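PDB 2H8O: geranyltranstransferase from Agrobacterium tumefaciens, which probably condenses isopentenyl diphosphate with geranyl diphosphate to give farnesyl diphosphate, a precursor of many longer isoprenoids. Local coordinates for residues R87-L92 / L256-A261; E115-Y120 / G223-F228. All coordinates share one frame; numbering follows the deposited sequence.

Contact 1: R87-L92 / L256-A261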
# COMPACT_ATOMS: atom_id res chain seq x y z
N ARG A 87 -15.67 8.75 10.53
CA ARG A 87 -15.19 9.36 9.29
C ARG A 87 -14.59 10.76 9.49
O ARG A 87 -14.65 11.61 8.61
CB ARG A 87 -16.27 9.39 8.21
CG ARG A 87 -17.11 8.14 8.10
CD ARG A 87 -16.31 6.86 7.84
NE ARG A 87 -17.24 5.75 7.71
CZ ARG A 87 -16.91 4.46 7.63
NH1 ARG A 87 -15.64 4.08 7.68
NH2 ARG A 87 -17.87 3.55 7.53
N LEU A 88 -13.93 10.97 10.62
CA LEU A 88 -13.23 12.24 10.86
C LEU A 88 -12.16 12.52 9.81
O LEU A 88 -11.96 13.67 9.41
CB LEU A 88 -12.59 12.24 12.25
CG LEU A 88 -11.80 13.48 12.59
CD1 LEU A 88 -12.70 14.71 12.62
CD2 LEU A 88 -11.05 13.31 13.92
N ARG A 89 -11.42 11.50 9.39
CA ARG A 89 -10.32 11.75 8.46
C ARG A 89 -10.83 12.27 7.08
O ARG A 89 -10.36 13.31 6.60
CB ARG A 89 -9.39 10.53 8.37
CG ARG A 89 -8.65 10.36 9.69
CD ARG A 89 -8.01 9.00 9.86
NE ARG A 89 -7.53 8.81 11.24
CZ ARG A 89 -8.31 8.53 12.27
NH1 ARG A 89 -9.63 8.39 12.12
NH2 ARG A 89 -7.78 8.37 13.47
N PRO A 90 -11.80 11.57 6.45
CA PRO A 90 -12.42 12.16 5.27
C PRO A 90 -13.03 13.54 5.49
O PRO A 90 -12.96 14.39 4.61
CB PRO A 90 -13.51 11.15 4.88
CG PRO A 90 -13.35 10.01 5.71
CD PRO A 90 -12.27 10.20 6.70
N PHE A 91 -13.64 13.76 6.65
CA PHE A 91 -14.21 15.05 6.98
C PHE A 91 -13.14 16.13 6.83
O PHE A 91 -13.37 17.20 6.22
CB PHE A 91 -14.77 15.06 8.40
CG PHE A 91 -15.09 16.42 8.91
CD1 PHE A 91 -16.37 16.94 8.80
CD2 PHE A 91 -14.11 17.19 9.51
CE1 PHE A 91 -16.64 18.23 9.28
CE2 PHE A 91 -14.39 18.46 9.98
CZ PHE A 91 -15.64 18.96 9.87
N LEU A 92 -11.96 15.86 7.40
CA LEU A 92 -10.89 16.84 7.40
C LEU A 92 -10.37 17.12 5.98
O LEU A 92 -10.09 18.28 5.62
CB LEU A 92 -9.75 16.41 8.34
CG LEU A 92 -10.10 16.43 9.84
CD1 LEU A 92 -9.06 15.65 10.64
CD2 LEU A 92 -10.25 17.85 10.36
N LEU A 256 -2.64 16.27 17.88
CA LEU A 256 -2.22 16.44 19.27
C LEU A 256 -3.47 16.47 20.18
O LEU A 256 -3.51 15.82 21.22
CB LEU A 256 -1.38 17.72 19.44
CG LEU A 256 0.01 17.73 18.78
CD1 LEU A 256 0.65 19.14 18.72
CD2 LEU A 256 0.91 16.77 19.52
N SER A 257 -4.49 17.22 19.77
CA SER A 257 -5.71 17.33 20.55
C SER A 257 -6.49 16.01 20.57
O SER A 257 -7.03 15.60 21.61
CB SER A 257 -6.60 18.45 20.01
OG SER A 257 -6.00 19.72 20.24
N PHE A 258 -6.55 15.35 19.42
CA PHE A 258 -7.23 14.06 19.28
C PHE A 258 -6.68 13.04 20.27
O PHE A 258 -7.42 12.37 20.97
CB PHE A 258 -7.08 13.59 17.83
CG PHE A 258 -7.70 12.24 17.54
CD1 PHE A 258 -8.97 12.15 16.98
CD2 PHE A 258 -6.99 11.07 17.79
CE1 PHE A 258 -9.52 10.92 16.69
CE2 PHE A 258 -7.53 9.85 17.51
CZ PHE A 258 -8.80 9.76 16.97
N GLN A 259 -5.35 12.97 20.34
CA GLN A 259 -4.67 12.03 21.23
C GLN A 259 -4.93 12.33 22.71
O GLN A 259 -5.30 11.44 23.47
CB GLN A 259 -3.17 12.05 20.94
CG GLN A 259 -2.36 11.03 21.72
CD GLN A 259 -2.77 9.62 21.38
OE1 GLN A 259 -2.86 9.26 20.20
NE2 GLN A 259 -3.06 8.81 22.41
N LEU A 260 -4.74 13.59 23.11
CA LEU A 260 -4.96 14.01 24.50
C LEU A 260 -6.40 13.78 24.95
O LEU A 260 -6.64 13.23 26.01
CB LEU A 260 -4.63 15.48 24.69
CG LEU A 260 -3.24 15.92 25.09
CD1 LEU A 260 -3.23 17.42 25.25
CD2 LEU A 260 -2.79 15.24 26.38
N ALA A 261 -7.35 14.23 24.13
CA ALA A 261 -8.76 14.09 24.47
C ALA A 261 -9.09 12.63 24.70
O ALA A 261 -9.82 12.30 25.64
CB ALA A 261 -9.66 14.68 23.37

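Contact 2: E115-Y120 / G223-F228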
# COMPACT_ATOMS: atom_id res chain seq x y z
N GLU A 115 -9.72 7.05 4.12
CA GLU A 115 -10.55 6.20 4.95
C GLU A 115 -10.25 4.71 4.75
O GLU A 115 -10.24 3.91 5.72
CB GLU A 115 -12.03 6.52 4.74
CG GLU A 115 -12.96 5.88 5.79
CD GLU A 115 -12.74 6.29 7.25
OE1 GLU A 115 -12.01 7.26 7.54
OE2 GLU A 115 -13.31 5.65 8.14
N CYS A 116 -10.03 4.30 3.50
CA CYS A 116 -9.65 2.91 3.23
C CYS A 116 -8.39 2.58 4.01
O CYS A 116 -8.27 1.53 4.61
CB CYS A 116 -9.39 2.66 1.75
SG CYS A 116 -10.89 2.49 0.79
N LEU A 117 -7.41 3.50 3.99
CA LEU A 117 -6.15 3.25 4.69
C LEU A 117 -6.40 3.20 6.21
O LEU A 117 -5.91 2.29 6.90
CB LEU A 117 -5.11 4.30 4.27
CG LEU A 117 -3.65 3.91 4.60
CD1 LEU A 117 -2.65 4.50 3.60
CD2 LEU A 117 -3.33 4.24 6.03
N HIS A 118 -7.11 4.18 6.74
CA HIS A 118 -7.47 4.12 8.15
C HIS A 118 -8.10 2.77 8.52
O HIS A 118 -7.73 2.13 9.50
CB HIS A 118 -8.41 5.29 8.51
CG HIS A 118 -9.02 5.17 9.87
ND1 HIS A 118 -8.26 5.18 11.03
CD2 HIS A 118 -10.31 5.05 10.25
CE1 HIS A 118 -9.08 5.06 12.07
NE2 HIS A 118 -10.32 4.97 11.62
N CYS A 119 -9.06 2.32 7.73
CA CYS A 119 -9.76 1.09 8.03
C CYS A 119 -8.86 -0.13 7.92
O CYS A 119 -9.00 -1.07 8.70
CB CYS A 119 -11.00 0.94 7.16
SG CYS A 119 -12.29 2.16 7.55
N TYR A 120 -7.91 -0.13 6.98
CA TYR A 120 -6.98 -1.25 6.88
C TYR A 120 -6.21 -1.36 8.19
O TYR A 120 -5.95 -2.47 8.68
CB TYR A 120 -6.00 -1.10 5.69
CG TYR A 120 -4.52 -0.94 6.06
CD1 TYR A 120 -3.76 -2.01 6.51
CD2 TYR A 120 -3.89 0.29 5.91
CE1 TYR A 120 -2.43 -1.87 6.86
CE2 TYR A 120 -2.56 0.45 6.25
CZ TYR A 120 -1.83 -0.63 6.71
OH TYR A 120 -0.48 -0.52 7.06
N GLY A 223 -1.16 10.80 14.95
CA GLY A 223 -1.07 12.15 14.42
C GLY A 223 -0.90 12.24 12.91
O GLY A 223 -1.42 13.15 12.28
N ALA A 224 -0.13 11.31 12.33
CA ALA A 224 0.34 11.48 10.95
C ALA A 224 -0.83 11.47 9.94
O ALA A 224 -0.84 12.28 9.02
CB ALA A 224 1.39 10.42 10.58
N LEU A 225 -1.80 10.59 10.13
CA LEU A 225 -2.96 10.54 9.21
C LEU A 225 -3.82 11.79 9.33
O LEU A 225 -4.41 12.22 8.34
CB LEU A 225 -3.86 9.31 9.43
CG LEU A 225 -3.25 7.97 9.05
CD1 LEU A 225 -4.37 6.97 8.83
CD2 LEU A 225 -2.39 8.05 7.79
N LEU A 226 -3.90 12.36 10.53
CA LEU A 226 -4.69 13.60 10.76
C LEU A 226 -3.97 14.82 10.16
O LEU A 226 -4.60 15.69 9.55
CB LEU A 226 -5.04 13.76 12.24
CG LEU A 226 -5.98 12.67 12.79
CD1 LEU A 226 -5.93 12.65 14.33
CD2 LEU A 226 -7.42 12.85 12.26
N ARG A 227 -2.65 14.88 10.31
CA ARG A 227 -1.81 15.84 9.62
C ARG A 227 -2.01 15.77 8.10
O ARG A 227 -2.28 16.78 7.44
CB ARG A 227 -0.34 15.58 10.00
CG ARG A 227 0.67 16.48 9.31
CD ARG A 227 2.09 15.92 9.49
NE ARG A 227 2.34 14.80 8.59
CZ ARG A 227 3.14 13.76 8.82
NH1 ARG A 227 3.77 13.63 9.99
NH2 ARG A 227 3.27 12.82 7.89
N PHE A 228 -1.88 14.56 7.56
CA PHE A 228 -2.07 14.33 6.15
C PHE A 228 -3.48 14.80 5.71
O PHE A 228 -3.62 15.43 4.66
CB PHE A 228 -1.90 12.85 5.79
CG PHE A 228 -2.37 12.53 4.40
CD1 PHE A 228 -1.53 12.68 3.31
CD2 PHE A 228 -3.67 12.12 4.18
CE1 PHE A 228 -1.99 12.44 2.03
CE2 PHE A 228 -4.14 11.87 2.90
CZ PHE A 228 -3.31 12.03 1.82

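Contact 1: R87-L92 / L256-A261
The guanidinium of R89 and the phenyl ring of F258 stand almost upright to one another, their planes 80° apart. They meet obliquely: R89 NH2 comes to 3.9 Å from F258 CZ, the outer corner of the ring. The methyl CD2 of L88 arrives further back on the same ring, likewise at a slant, and lies 3.9 Å from F258 CD1 and 4.0 Å from F258 CE1. One ring of F258 thus serves two side chains next to each other in sequence, L88 at CD1 and CE1 and R89 at CZ. Its CG is anti to the backbone N (chi1 178°), which carries the ring toward segment 87-92 at a slant, and L88 slides past it in the opposite direction. R89 starts off to one side and gets there by length, its chain extended from CG to NE. L226 and I330 also pack on F258, while L114 and H118 touch R89.

L88 and R89 belong to the G-G-K-R-L-R-P signature of trans-prenyl synthases, and A261 immediately precedes the second aspartate-rich D-D-x-x-D motif. With apolar touching and a slanted arginine instead of directed polar bonds, the contact gives close neighbours to R89 but probably little fixed orientation.

Contact 2: E115-Y120 / G223-F228
L225 alone carries the 223-228 side of this contact, meeting L117 and H118, and the residues before it lay down the helix that presents it. G223 O accepts the backbone N-H of R227 at 2.9 Å, and A224 O does the same for F228. A224 takes no part in the contact; its CA lies 4.1 Å above the plane of the R227 guanidinium, over the centre of one face.

L225 then points at the partner helix. With its CG anti to the carbonyl carbon (chi1 -69°), the side chain puts CD1 forward, 4.0 Å from L117 CD2, and the two leucines cross obliquely. The same CD1 methyl also sits by the root of the H118 side chain, 4.3 Å from H118 CA and 4.4 Å from H118 CB. The imidazole is not what it touches: H118 NE2 donates to G84 O. M194 packs on both L117 and L225, and L159 and A189 add to the apolar surroundings of L117.

Next in line, L226 leaves this interface for L92 and R89. R227 heads for the second subunit, where it packs on I67 of that chain and makes a long, weak ion pair with D65 of that chain. F228 ends the segment against S184 and L185 of helix 175-189.

The two segments come nearest at H118 CA and L225 CA, 7.9 Å apart, with the CD1 methyl of L225 reaching across to L117 and H118. Being purely apolar, the contact should hold the two helices together in the core by shape and burial, while the polar groups of H118 and R227 are used in other directions.

In the fold
The two contacts lie about 10 Å apart, centre to centre, within one mainly helical domain of the isoprenoid synthase fold. Along the chain their segments run 87-92, 115-120, 223-228, 256-261, so the pair of contact 2 falls between the halves of contact 1. Helices 88-99 and 104-125 are consecutive, as are 211-237 and 241-267; each contact therefore ties the first pair to the second. They also join directly: R87 NH1 forms a salt bridge with E115 OE2 at 2.8 Å, and L92 CD1 packs 3.6 Å from L226 CD2. Helix 104-125 runs into the first aspartate-rich motif and helix 241-267 carries the second; in relatives these bind magnesium and diphosphate.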